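Local coordinates for protein acyl-coa oxidase (Arabidopsis thaliana, PDB 1W07) that oxidises long- and medium-chain acyl-CoAs to 2-trans-enoyl-CoAs with FAD as cofactor, passing the electrons to oxygen to give hydrogen peroxide in peroxisomal beta-oxidation, at residues Gly112-Gln118 with Asp252-Arg257; Leu155-Asp160 with Lys260-Glu264; Ala292-Ser297 with Ser340-Arg345; Phe535-Leu539 with Leu552-Tyr557. The protein carries 1 engineered substitution. One frame throughout, in Å; residues are numbered along the deposited sequence.

Contact 1 of 4, residues Gly112-Gln118 with Asp252-Arg257; sequences GQGTEEQ and DQMLMR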
loop_
_atom_site.group_PDB
_atom_site.type_symbol
_atom_site.label_atom_id
_atom_site.label_comp_id
_atom_site.label_asym_id
_atom_site.label_seq_id
_atom_site.Cartn_x
_atom_site.Cartn_y
_atom_site.Cartn_z
ATOM N N GLY B 112 -14.761 -32.780 1.563
ATOM C CA GLY B 112 -15.335 -32.570 2.877
ATOM C C GLY B 112 -16.845 -32.468 2.946
ATOM O O GLY B 112 -17.424 -32.639 4.018
ATOM N N GLN B 113 -17.490 -32.199 1.819
ATOM C CA GLN B 113 -18.939 -32.038 1.795
ATOM C C GLN B 113 -19.649 -33.091 0.953
ATOM O O GLN B 113 -20.870 -33.244 1.025
ATOM C CB GLN B 113 -19.284 -30.638 1.277
ATOM C CG GLN B 113 -18.960 -29.523 2.266
ATOM C CD GLN B 113 -18.759 -28.180 1.586
ATOM O OE1 GLN B 113 -19.534 -27.791 0.712
ATOM N NE2 GLN B 113 -17.716 -27.464 1.987
ATOM N N GLY B 114 -18.887 -33.824 0.154
ATOM C CA GLY B 114 -19.496 -34.846 -0.675
ATOM C C GLY B 114 -19.616 -36.187 0.027
ATOM O O GLY B 114 -18.875 -36.485 0.970
ATOM N N THR B 115 -20.559 -36.997 -0.433
ATOM C CA THR B 115 -20.758 -38.322 0.131
ATOM C C THR B 115 -19.693 -39.259 -0.431
ATOM O O THR B 115 -19.053 -38.947 -1.436
ATOM C CB THR B 115 -22.149 -38.866 -0.229
ATOM O OG1 THR B 115 -23.152 -37.919 0.168
ATOM C CG2 THR B 115 -22.402 -40.173 0.492
ATOM N N GLU B 116 -19.505 -40.405 0.219
ATOM C CA GLU B 116 -18.515 -41.377 -0.233
ATOM C C GLU B 116 -18.747 -41.722 -1.696
ATOM O O GLU B 116 -17.799 -41.863 -2.463
ATOM C CB GLU B 116 -18.578 -42.641 0.631
ATOM N N GLU B 117 -20.012 -41.842 -2.083
ATOM C CA GLU B 117 -20.364 -42.176 -3.460
ATOM C C GLU B 117 -20.160 -40.986 -4.390
ATOM O O GLU B 117 -19.862 -41.152 -5.576
ATOM C CB GLU B 117 -21.815 -42.657 -3.532
ATOM N N GLN B 118 -20.321 -39.783 -3.846
ATOM C CA GLN B 118 -20.140 -38.564 -4.627
ATOM C C GLN B 118 -18.657 -38.290 -4.845
ATOM O O GLN B 118 -18.248 -37.887 -5.924
ATOM C CB GLN B 118 -20.782 -37.371 -3.910
ATOM C CG GLN B 118 -22.288 -37.446 -3.818
ATOM C CD GLN B 118 -22.875 -36.261 -3.081
ATOM O OE1 GLN B 118 -22.484 -35.960 -1.952
ATOM N NE2 GLN B 118 -23.821 -35.583 -3.716
ATOM N N ASP B 252 -29.018 -35.605 -6.945
ATOM C CA ASP B 252 -27.822 -36.205 -6.382
ATOM C C ASP B 252 -26.570 -35.353 -6.571
ATOM O O ASP B 252 -25.486 -35.739 -6.131
ATOM C CB ASP B 252 -27.613 -37.600 -6.981
ATOM C CG ASP B 252 -27.120 -37.550 -8.405
ATOM O OD1 ASP B 252 -27.623 -36.713 -9.189
ATOM O OD2 ASP B 252 -26.239 -38.359 -8.750
ATOM N N GLN B 253 -26.707 -34.200 -7.221
ATOM C CA GLN B 253 -25.558 -33.326 -7.421
ATOM C C GLN B 253 -25.401 -32.346 -6.253
ATOM O O GLN B 253 -24.547 -31.455 -6.262
ATOM C CB GLN B 253 -25.654 -32.591 -8.760
ATOM C CG GLN B 253 -24.812 -33.254 -9.857
ATOM C CD GLN B 253 -24.942 -32.585 -11.215
ATOM O OE1 GLN B 253 -24.796 -31.372 -11.340
ATOM N NE2 GLN B 253 -25.219 -33.380 -12.239
ATOM N N MET B 254 -26.234 -32.538 -5.238
ATOM C CA MET B 254 -26.171 -31.723 -4.036
ATOM C C MET B 254 -25.221 -32.440 -3.089
ATOM O O MET B 254 -25.430 -33.613 -2.783
ATOM C CB MET B 254 -27.541 -31.624 -3.365
ATOM C CG MET B 254 -27.507 -30.905 -2.015
ATOM S SD MET B 254 -28.972 -31.184 -0.974
ATOM C CE MET B 254 -28.256 -31.190 0.632
ATOM N N LEU B 255 -24.177 -31.751 -2.637
ATOM C CA LEU B 255 -23.225 -32.364 -1.712
ATOM C C LEU B 255 -24.022 -32.774 -0.481
ATOM O O LEU B 255 -24.519 -31.926 0.257
ATOM C CB LEU B 255 -22.122 -31.366 -1.346
ATOM C CG LEU B 255 -21.278 -30.857 -2.525
ATOM C CD1 LEU B 255 -20.262 -29.825 -2.057
ATOM C CD2 LEU B 255 -20.576 -32.033 -3.185
ATOM N N MET B 256 -24.154 -34.079 -0.262
ATOM C CA MET B 256 -24.929 -34.573 0.866
ATOM C C MET B 256 -24.170 -35.427 1.877
ATOM O O MET B 256 -24.536 -36.571 2.120
ATOM C CB MET B 256 -26.155 -35.342 0.352
ATOM C CG MET B 256 -27.099 -34.505 -0.514
ATOM S SD MET B 256 -28.745 -35.228 -0.743
ATOM C CE MET B 256 -28.953 -35.146 -2.495
ATOM N N ARG B 257 -23.114 -34.873 2.463
ATOM C CA ARG B 257 -22.349 -35.607 3.462
ATOM C C ARG B 257 -22.920 -35.325 4.844
ATOM O O ARG B 257 -22.973 -36.211 5.699
ATOM C CB ARG B 257 -20.884 -35.191 3.462
ATOM C CG ARG B 257 -20.070 -35.914 4.521
ATOM C CD ARG B 257 -18.724 -35.244 4.757
ATOM N NE ARG B 257 -17.982 -35.894 5.835
ATOM C CZ ARG B 257 -16.862 -35.419 6.379
ATOM N NH1 ARG B 257 -16.330 -34.279 5.950
ATOM N NH2 ARG B 257 -16.276 -36.079 7.369
#
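Gln-118 lays its amide along the backbone of Asp-252 to Met-256, where the helical N-terminal domain of the acyl-CoA oxidase fold meets the beta domain. The facing loop keeps backbone bonds to strand 197-207 through Gln-253 and Leu-255, while other peptide groups face Gln-118, whose carboxamide offers both donor and acceptor. NE2 of Gln-118 donates to O of Met-254 (2.7 Å) and to O of Asp-252 (2.9 Å), while OE1 of Gln-118 accepts from N of Met-256 (3.0 Å). The same OE1 also takes the amide of Thr-115 (N to OE1 2.7 Å), the N-cap residue of helix 116-128, tying the start of that helix to the loop. Beside it, OG1 of Thr-115 lies 2.7 Å from O of Met-256.

At Gly-114 the chain leaves helix 98-113 and passes close to Leu-255: without a side chain, its CA lies 3.9 Å from CD2 of Leu-255. Gln-113 covers the same leucine, and its OE1 bonds to Tyr-189 of strand 185-194, in the neighbourhood of the FAD-binding Tyr-135. Arg-257, all trans, is long enough to reach the C-terminal end of helix 98-113, where NH1 of Arg-257 donates nearly straight to O of Gly-112 at 2.8 Å.

Contact 2 of 4, residues Leu155-Asp160 with Lys260-Glu264; sequences LDPKTD and KVTRE. Engineered in segment 155-160: Leu-155 (natural residue Phe).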
loop_
_atom_site.group_PDB
_atom_site.type_symbol
_atom_site.label_atom_id
_atom_site.label_comp_id
_atom_site.label_asym_id
_atom_site.label_seq_id
_atom_site.Cartn_x
_atom_site.Cartn_y
_atom_site.Cartn_z
ATOM N N LEU B 155 -35.731 -27.674 -4.886
ATOM C CA LEU B 155 -35.948 -29.026 -5.388
ATOM C C LEU B 155 -37.250 -29.160 -6.164
ATOM O O LEU B 155 -38.248 -28.525 -5.831
ATOM C CB LEU B 155 -35.955 -30.030 -4.234
ATOM C CG LEU B 155 -36.203 -31.493 -4.644
ATOM C CD1 LEU B 155 -35.067 -31.979 -5.541
ATOM C CD2 LEU B 155 -36.319 -32.361 -3.400
ATOM N N ASP B 156 -37.220 -29.994 -7.200
ATOM C CA ASP B 156 -38.387 -30.260 -8.038
ATOM C C ASP B 156 -38.649 -31.768 -7.966
ATOM O O ASP B 156 -38.104 -32.532 -8.765
ATOM C CB ASP B 156 -38.112 -29.865 -9.495
ATOM C CG ASP B 156 -39.342 -30.000 -10.376
ATOM O OD1 ASP B 156 -40.160 -30.906 -10.111
ATOM O OD2 ASP B 156 -39.487 -29.214 -11.337
ATOM N N PRO B 157 -39.476 -32.210 -7.002
ATOM C CA PRO B 157 -39.817 -33.627 -6.813
ATOM C C PRO B 157 -40.287 -34.332 -8.081
ATOM O O PRO B 157 -39.884 -35.459 -8.361
ATOM C CB PRO B 157 -40.907 -33.574 -5.749
ATOM C CG PRO B 157 -40.511 -32.399 -4.925
ATOM C CD PRO B 157 -40.147 -31.379 -5.988
ATOM N N LYS B 158 -41.141 -33.667 -8.848
ATOM C CA LYS B 158 -41.674 -34.244 -10.073
ATOM C C LYS B 158 -40.617 -34.584 -11.118
ATOM O O LYS B 158 -40.882 -35.344 -12.050
ATOM C CB LYS B 158 -42.725 -33.305 -10.681
ATOM C CG LYS B 158 -43.944 -33.070 -9.792
ATOM C CD LYS B 158 -44.591 -34.389 -9.360
ATOM C CE LYS B 158 -45.955 -34.187 -8.702
ATOM N NZ LYS B 158 -46.953 -33.656 -9.674
ATOM N N THR B 159 -39.421 -34.028 -10.971
ATOM C CA THR B 159 -38.356 -34.297 -11.931
ATOM C C THR B 159 -37.088 -34.761 -11.213
ATOM O O THR B 159 -36.115 -35.170 -11.845
ATOM C CB THR B 159 -38.020 -33.034 -12.763
ATOM O OG1 THR B 159 -37.527 -32.007 -11.893
ATOM C CG2 THR B 159 -39.265 -32.519 -13.479
ATOM N N ASP B 160 -37.110 -34.708 -9.886
ATOM C CA ASP B 160 -35.961 -35.110 -9.089
ATOM C C ASP B 160 -34.736 -34.265 -9.461
ATOM O O ASP B 160 -33.626 -34.782 -9.640
ATOM C CB ASP B 160 -35.674 -36.597 -9.292
ATOM C CG ASP B 160 -34.731 -37.149 -8.247
ATOM O OD1 ASP B 160 -34.898 -36.804 -7.054
ATOM O OD2 ASP B 160 -33.832 -37.937 -8.610
ATOM N N LYS B 260 -28.949 -34.400 3.788
ATOM C CA LYS B 260 -29.558 -35.127 2.680
ATOM C C LYS B 260 -30.928 -34.557 2.321
ATOM O O LYS B 260 -31.547 -33.844 3.108
ATOM C CB LYS B 260 -29.726 -36.611 3.031
ATOM C CG LYS B 260 -28.451 -37.452 3.016
ATOM C CD LYS B 260 -27.594 -37.231 4.250
ATOM C CE LYS B 260 -26.677 -38.427 4.510
ATOM N NZ LYS B 260 -25.810 -38.780 3.350
ATOM N N VAL B 261 -31.379 -34.882 1.117
ATOM C CA VAL B 261 -32.675 -34.457 0.614
ATOM C C VAL B 261 -33.254 -35.642 -0.141
ATOM O O VAL B 261 -32.913 -35.873 -1.306
ATOM C CB VAL B 261 -32.556 -33.263 -0.352
ATOM C CG1 VAL B 261 -33.912 -32.961 -0.969
ATOM C CG2 VAL B 261 -32.020 -32.045 0.389
ATOM N N THR B 262 -34.118 -36.398 0.534
ATOM C CA THR B 262 -34.751 -37.585 -0.040
ATOM C C THR B 262 -35.461 -37.297 -1.351
ATOM O O THR B 262 -35.649 -36.142 -1.732
ATOM C CB THR B 262 -35.796 -38.170 0.920
ATOM O OG1 THR B 262 -36.961 -37.333 0.912
ATOM C CG2 THR B 262 -35.237 -38.241 2.335
ATOM N N ARG B 263 -35.867 -38.364 -2.030
ATOM C CA ARG B 263 -36.584 -38.255 -3.295
ATOM C C ARG B 263 -37.916 -37.534 -3.128
ATOM O O ARG B 263 -38.459 -36.999 -4.094
ATOM C CB ARG B 263 -36.818 -39.654 -3.885
ATOM C CG ARG B 263 -35.790 -40.080 -4.917
ATOM C CD ARG B 263 -36.418 -40.167 -6.309
ATOM N NE ARG B 263 -37.269 -39.016 -6.610
ATOM C CZ ARG B 263 -37.956 -38.871 -7.742
ATOM N NH1 ARG B 263 -37.887 -39.799 -8.690
ATOM N NH2 ARG B 263 -38.723 -37.805 -7.926
ATOM N N GLU B 264 -38.447 -37.526 -1.907
ATOM C CA GLU B 264 -39.716 -36.849 -1.639
ATOM C C GLU B 264 -39.516 -35.414 -1.155
ATOM O O GLU B 264 -40.462 -34.770 -0.701
ATOM C CB GLU B 264 -40.539 -37.610 -0.600
ATOM C CG GLU B 264 -41.077 -38.932 -1.096
ATOM C CD GLU B 264 -42.144 -39.480 -0.189
ATOM O OE1 GLU B 264 -41.887 -39.591 1.032
ATOM O OE2 GLU B 264 -43.241 -39.808 -0.695
#
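Arg-263, the residue most covered here, folds its side chain back over the tight turn 156-160, which joins the antiparallel strands 152-156 and 161-165 as a beta hairpin at the edge of the beta domain. Its guanidinium meets two oxygens in different ways. OD1 of Asp-160 sits over one face of the group, 3.3 Å from NE of Arg-263, so this salt bridge rests on charge alone with no N-H directed at the oxygen. The same carboxylate has a stronger partner in Arg-251, and a single aspartate thus balances two arginines. Asp-160 takes the positive phi and psi of a left-handed conformation (59/45) at the turn into strand 161-165; its CB points toward the other segment.

Leu-155, an engineered replacement of the natural phenylalanine, supplies the apolar half. Its CD2 touches CG1 of Val-261 at 3.5 Å, and both side chains also rest on Phe-162, so this end is buried while the charged end remains near solvent. After Val-261, Thr-262 forms an ST turn, its OG1 accepting from N of Glu-264 at 3.2 Å and also bonded to N of Glu-266. The arginine tip ends with NH2 of Arg-263 2.7 Å from O of Pro-157, at an angle too poor for a hydrogen bond.

Contact 3 of 4, residues Ala292-Ser297 with Ser340-Arg345; sequences ASNALS and SAYAFR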
loop_
_atom_site.group_PDB
_atom_site.type_symbol
_atom_site.label_atom_id
_atom_site.label_comp_id
_atom_site.label_asym_id
_atom_site.label_seq_id
_atom_site.Cartn_x
_atom_site.Cartn_y
_atom_site.Cartn_z
ATOM N N ALA B 292 1.710 -16.063 3.968
ATOM C CA ALA B 292 2.166 -14.760 4.440
ATOM C C ALA B 292 3.685 -14.711 4.573
ATOM O O ALA B 292 4.318 -13.760 4.116
ATOM C CB ALA B 292 1.516 -14.429 5.785
ATOM N N SER B 293 4.271 -15.732 5.200
ATOM C CA SER B 293 5.724 -15.747 5.367
ATOM C C SER B 293 6.400 -15.821 4.005
ATOM O O SER B 293 7.435 -15.190 3.787
ATOM C CB SER B 293 6.161 -16.914 6.264
ATOM O OG SER B 293 5.901 -18.159 5.666
ATOM N N ASN B 294 5.808 -16.577 3.083
ATOM C CA ASN B 294 6.361 -16.687 1.734
ATOM C C ASN B 294 6.456 -15.307 1.086
ATOM O O ASN B 294 7.535 -14.873 0.697
ATOM C CB ASN B 294 5.486 -17.589 0.840
ATOM C CG ASN B 294 5.700 -19.070 1.095
ATOM O OD1 ASN B 294 6.839 -19.547 1.163
ATOM N ND2 ASN B 294 4.609 -19.813 1.208
ATOM N N ALA B 295 5.319 -14.617 0.978
ATOM C CA ALA B 295 5.280 -13.301 0.352
ATOM C C ALA B 295 6.128 -12.267 1.086
ATOM O O ALA B 295 6.865 -11.499 0.452
ATOM C CB ALA B 295 3.817 -12.800 0.223
ATOM N N LEU B 296 6.054 -12.246 2.418
ATOM C CA LEU B 296 6.811 -11.250 3.166
ATOM C C LEU B 296 8.304 -11.430 2.991
ATOM O O LEU B 296 9.020 -10.456 2.748
ATOM C CB LEU B 296 6.436 -11.278 4.655
ATOM C CG LEU B 296 7.073 -10.207 5.545
ATOM C CD1 LEU B 296 6.817 -8.823 4.959
ATOM C CD2 LEU B 296 6.512 -10.299 6.965
ATOM N N SER B 297 8.774 -12.668 3.108
ATOM C CA SER B 297 10.195 -12.974 2.942
ATOM C C SER B 297 10.683 -12.568 1.551
ATOM O O SER B 297 11.835 -12.160 1.401
ATOM C CB SER B 297 10.457 -14.471 3.139
ATOM O OG SER B 297 9.780 -15.268 2.170
ATOM N N SER B 340 9.469 -10.429 11.346
ATOM C CA SER B 340 8.079 -10.870 11.161
ATOM C C SER B 340 7.983 -12.025 10.176
ATOM O O SER B 340 7.118 -12.891 10.310
ATOM C CB SER B 340 7.192 -9.720 10.658
ATOM O OG SER B 340 7.056 -8.667 11.604
ATOM N N ALA B 341 8.848 -12.029 9.167
ATOM C CA ALA B 341 8.836 -13.121 8.199
ATOM C C ALA B 341 9.112 -14.427 8.946
ATOM O O ALA B 341 8.375 -15.395 8.794
ATOM C CB ALA B 341 9.893 -12.888 7.112
ATOM N N TYR B 342 10.163 -14.461 9.764
ATOM C CA TYR B 342 10.454 -15.682 10.517
ATOM C C TYR B 342 9.356 -15.954 11.555
ATOM O O TYR B 342 8.937 -17.092 11.759
ATOM C CB TYR B 342 11.811 -15.574 11.207
ATOM C CG TYR B 342 12.995 -15.813 10.283
ATOM C CD1 TYR B 342 13.385 -14.855 9.347
ATOM C CD2 TYR B 342 13.725 -16.998 10.347
ATOM C CE1 TYR B 342 14.482 -15.067 8.500
ATOM C CE2 TYR B 342 14.813 -17.233 9.507
ATOM C CZ TYR B 342 15.190 -16.263 8.585
ATOM O OH TYR B 342 16.268 -16.477 7.759
ATOM N N ALA B 343 8.886 -14.900 12.208
ATOM C CA ALA B 343 7.833 -15.056 13.190
ATOM C C ALA B 343 6.590 -15.715 12.568
ATOM O O ALA B 343 6.004 -16.629 13.162
ATOM C CB ALA B 343 7.481 -13.708 13.789
ATOM N N PHE B 344 6.194 -15.267 11.377
ATOM C CA PHE B 344 5.016 -15.815 10.695
ATOM C C PHE B 344 5.280 -17.216 10.174
ATOM O O PHE B 344 4.374 -18.042 10.089
ATOM C CB PHE B 344 4.568 -14.908 9.546
ATOM C CG PHE B 344 4.137 -13.531 9.981
ATOM C CD1 PHE B 344 3.897 -13.236 11.326
ATOM C CD2 PHE B 344 3.941 -12.536 9.030
ATOM C CE1 PHE B 344 3.467 -11.964 11.708
ATOM C CE2 PHE B 344 3.513 -11.276 9.393
ATOM C CZ PHE B 344 3.273 -10.982 10.740
ATOM N N ARG B 345 6.527 -17.495 9.820
ATOM C CA ARG B 345 6.906 -18.835 9.364
ATOM C C ARG B 345 6.707 -19.839 10.538
ATOM O O ARG B 345 6.077 -20.892 10.386
ATOM C CB ARG B 345 8.382 -18.801 8.946
ATOM C CG ARG B 345 8.878 -20.022 8.209
ATOM C CD ARG B 345 8.199 -20.104 6.867
ATOM N NE ARG B 345 8.872 -21.037 5.981
ATOM C CZ ARG B 345 8.624 -21.119 4.679
ATOM N NH1 ARG B 345 7.722 -20.316 4.117
ATOM N NH2 ARG B 345 9.273 -22.005 3.939
#
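Ala-292 begins the contact with a small methyl, its CB 4.5 Å from CD2 of Phe-344, leaving room for that ring, which also packs on helix 370-398. Helices 278-309 and 328-363 run antiparallel here in the alpha-helical C-terminal region of the acyl-CoA oxidase fold, segment axes 8.4 Å apart at 164°. Ser-293 stands at the closest backbone approach, 5.0 Å between its CA and that of Ala-341; small residues on both sides permit this. Its OG bonds to O of Ala-290 and accepts from NH1 of Arg-345 at 3.2 Å. Asn-294 starts away from the partner, but its amide returns, OD1 of Asn-294 accepting from the same NH1 of Arg-345 at 3.2 Å. Leu-296 packs its CD2 against CE2 of Phe-344 (4.0 Å) and its CG against CB of Ala-341 (4.2 Å). Ser-297 OG bonds to Tyr-609.

NE of Arg-345 bonds to O of Trp-25, whose ring makes a cation-pi contact. An apolar seam thus has a partly exposed guanidinium at its margin, met by neutral oxygens and an aromatic ring.

Contact 4 of 4, residues Phe535-Leu539 with Leu552-Tyr557; sequences FIAKL and LNNLCY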
loop_
_atom_site.group_PDB
_atom_site.type_symbol
_atom_site.label_atom_id
_atom_site.label_comp_id
_atom_site.label_asym_id
_atom_site.label_seq_id
_atom_site.Cartn_x
_atom_site.Cartn_y
_atom_site.Cartn_z
ATOM N N PHE B 535 7.096 -17.890 18.816
ATOM C CA PHE B 535 8.475 -17.621 18.409
ATOM C C PHE B 535 9.389 -17.983 19.585
ATOM O O PHE B 535 10.421 -18.624 19.406
ATOM C CB PHE B 535 8.645 -16.143 18.039
ATOM C CG PHE B 535 9.784 -15.872 17.094
ATOM C CD1 PHE B 535 9.747 -14.764 16.257
ATOM C CD2 PHE B 535 10.883 -16.726 17.028
ATOM C CE1 PHE B 535 10.789 -14.509 15.360
ATOM C CE2 PHE B 535 11.930 -16.483 16.138
ATOM C CZ PHE B 535 11.880 -15.367 15.299
ATOM N N ILE B 536 9.010 -17.563 20.791
ATOM C CA ILE B 536 9.782 -17.868 21.997
ATOM C C ILE B 536 9.813 -19.392 22.213
ATOM O O ILE B 536 10.809 -19.949 22.678
ATOM C CB ILE B 536 9.155 -17.184 23.245
ATOM C CG1 ILE B 536 9.291 -15.668 23.117
ATOM C CG2 ILE B 536 9.810 -17.701 24.527
ATOM C CD1 ILE B 536 8.687 -14.885 24.271
ATOM N N ALA B 537 8.715 -20.063 21.872
ATOM C CA ALA B 537 8.642 -21.511 22.027
ATOM C C ALA B 537 9.560 -22.179 21.013
ATOM O O ALA B 537 10.160 -23.220 21.286
ATOM C CB ALA B 537 7.211 -21.994 21.825
ATOM N N LYS B 538 9.666 -21.575 19.835
ATOM C CA LYS B 538 10.498 -22.133 18.783
ATOM C C LYS B 538 11.952 -22.174 19.213
ATOM O O LYS B 538 12.677 -23.116 18.882
ATOM C CB LYS B 538 10.369 -21.301 17.508
ATOM C CG LYS B 538 11.208 -21.821 16.342
ATOM C CD LYS B 538 10.735 -23.194 15.880
ATOM C CE LYS B 538 11.572 -23.700 14.712
ATOM N NZ LYS B 538 11.050 -24.994 14.192
ATOM N N LEU B 539 12.370 -21.151 19.951
ATOM C CA LEU B 539 13.749 -21.048 20.422
ATOM C C LEU B 539 14.070 -22.069 21.506
ATOM O O LEU B 539 15.238 -22.269 21.840
ATOM C CB LEU B 539 14.016 -19.645 20.966
ATOM C CG LEU B 539 13.772 -18.469 20.025
ATOM C CD1 LEU B 539 14.052 -17.181 20.768
ATOM C CD2 LEU B 539 14.660 -18.580 18.803
ATOM N N LEU B 552 18.173 -16.251 15.439
ATOM C CA LEU B 552 16.725 -16.384 15.582
ATOM C C LEU B 552 16.287 -15.682 16.872
ATOM O O LEU B 552 15.202 -15.097 16.950
ATOM C CB LEU B 552 16.318 -17.860 15.623
ATOM C CG LEU B 552 16.524 -18.618 14.307
ATOM C CD1 LEU B 552 16.149 -20.084 14.486
ATOM C CD2 LEU B 552 15.676 -17.968 13.216
ATOM N N ASN B 553 17.147 -15.733 17.885
ATOM C CA ASN B 553 16.863 -15.092 19.166
ATOM C C ASN B 553 16.802 -13.586 18.941
ATOM O O ASN B 553 15.906 -12.906 19.449
ATOM C CB ASN B 553 17.953 -15.433 20.186
ATOM C CG ASN B 553 17.601 -14.970 21.582
ATOM O OD1 ASN B 553 16.927 -15.674 22.335
ATOM N ND2 ASN B 553 18.035 -13.767 21.928
ATOM N N ASN B 554 17.751 -13.063 18.171
ATOM C CA ASN B 554 17.762 -11.631 17.866
ATOM C C ASN B 554 16.442 -11.218 17.209
ATOM O O ASN B 554 15.807 -10.261 17.626
ATOM C CB ASN B 554 18.927 -11.273 16.915
ATOM C CG ASN B 554 20.302 -11.338 17.580
ATOM O OD1 ASN B 554 20.443 -11.083 18.779
ATOM N ND2 ASN B 554 21.327 -11.632 16.785
ATOM N N LEU B 555 16.042 -11.943 16.168
ATOM C CA LEU B 555 14.810 -11.634 15.453
ATOM C C LEU B 555 13.589 -11.785 16.361
ATOM O O LEU B 555 12.676 -10.957 16.328
ATOM C CB LEU B 555 14.669 -12.540 14.222
ATOM C CG LEU B 555 15.748 -12.403 13.138
ATOM C CD1 LEU B 555 15.505 -13.429 12.011
ATOM C CD2 LEU B 555 15.738 -10.964 12.609
ATOM N N CYS B 556 13.580 -12.831 17.183
ATOM C CA CYS B 556 12.469 -13.062 18.096
ATOM C C CYS B 556 12.199 -11.844 18.951
ATOM O O CYS B 556 11.053 -11.406 19.056
ATOM C CB CYS B 556 12.744 -14.261 19.012
ATOM S SG CYS B 556 11.485 -14.556 20.290
ATOM N N TYR B 557 13.239 -11.290 19.575
ATOM C CA TYR B 557 13.025 -10.138 20.434
ATOM C C TYR B 557 12.865 -8.819 19.701
ATOM O O TYR B 557 12.320 -7.862 20.259
ATOM C CB TYR B 557 14.104 -10.072 21.524
ATOM C CG TYR B 557 13.945 -11.209 22.499
ATOM C CD1 TYR B 557 14.596 -12.427 22.287
ATOM C CD2 TYR B 557 13.045 -11.120 23.563
ATOM C CE1 TYR B 557 14.341 -13.527 23.105
ATOM C CE2 TYR B 557 12.790 -12.219 24.383
ATOM C CZ TYR B 557 13.430 -13.413 24.148
ATOM O OH TYR B 557 13.107 -14.503 24.926
#
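Phe-535 thrusts its ring into the surface of helix 548-566, flat against the backbone of Cys-556. CA of Cys-556 lies 3.6 Å from the ring centroid, only 14° off the normal, a CH-pi contact; the short cysteine side chain leaves the ring close to the backbone. O of Leu-552, 3.6 Å from CE2 of Phe-535, and CB of Leu-555, 4.1 Å from CZ of Phe-535, line other parts of this hollow. Beyond it, Phe-346 of helix 328-363 meets the same ring edge-to-face.

One turn further on, Leu-539 is the second bump. Its branched end enters the groove between Leu-552, Asn-553, Cys-556 and Tyr-557: CD2 of Leu-539 reaches CB of Leu-552 at 3.7 Å, and CD1 of Leu-539 reaches CB of Cys-556 at 3.6 Å. In return, Cys-556 projects between Phe-535, Ile-536 and Leu-539, its SG 3.7 Å from CG1 of Ile-536 and 4.3 Å from the Phe-535 centroid in an oblique sulfur-aromatic contact. Tyr-557 starts away from this surface, but its ring swings back beside Leu-539.

No hydrogen bond crosses between these two segments of successive helices in the C-terminal helical region, although just outside them NZ of Lys-549 bonds to O of Leu-539. Between the segments, cohesion comes from dispersion, CH-pi and sulfur-aromatic contacts, and so depends on shape complementarity and exclusion of water.

Contacts 1 and 2 belong to the beta domain and its border, contacts 3 and 4 to the helical C-terminal region. Contacts 1 and 2 interleave along the chain, their second segments following closely around strand 259-261; their centres are 15 Å apart and they touch through Met-254 and Met-256 on Val-261. Both close before contact 3 opens, and contact 3 closes before contact 4. The latter two, 14 Å apart between centres, come from successive parts of the helical region yet touch where Tyr-342 and Ala-343 of helix 328-363 pack on Phe-535, Leu-552 and Leu-555. That helix therefore joins the two parts, while contacts 2 and 4, centres 58 Å apart, lie on opposite sides of the subunit's centre.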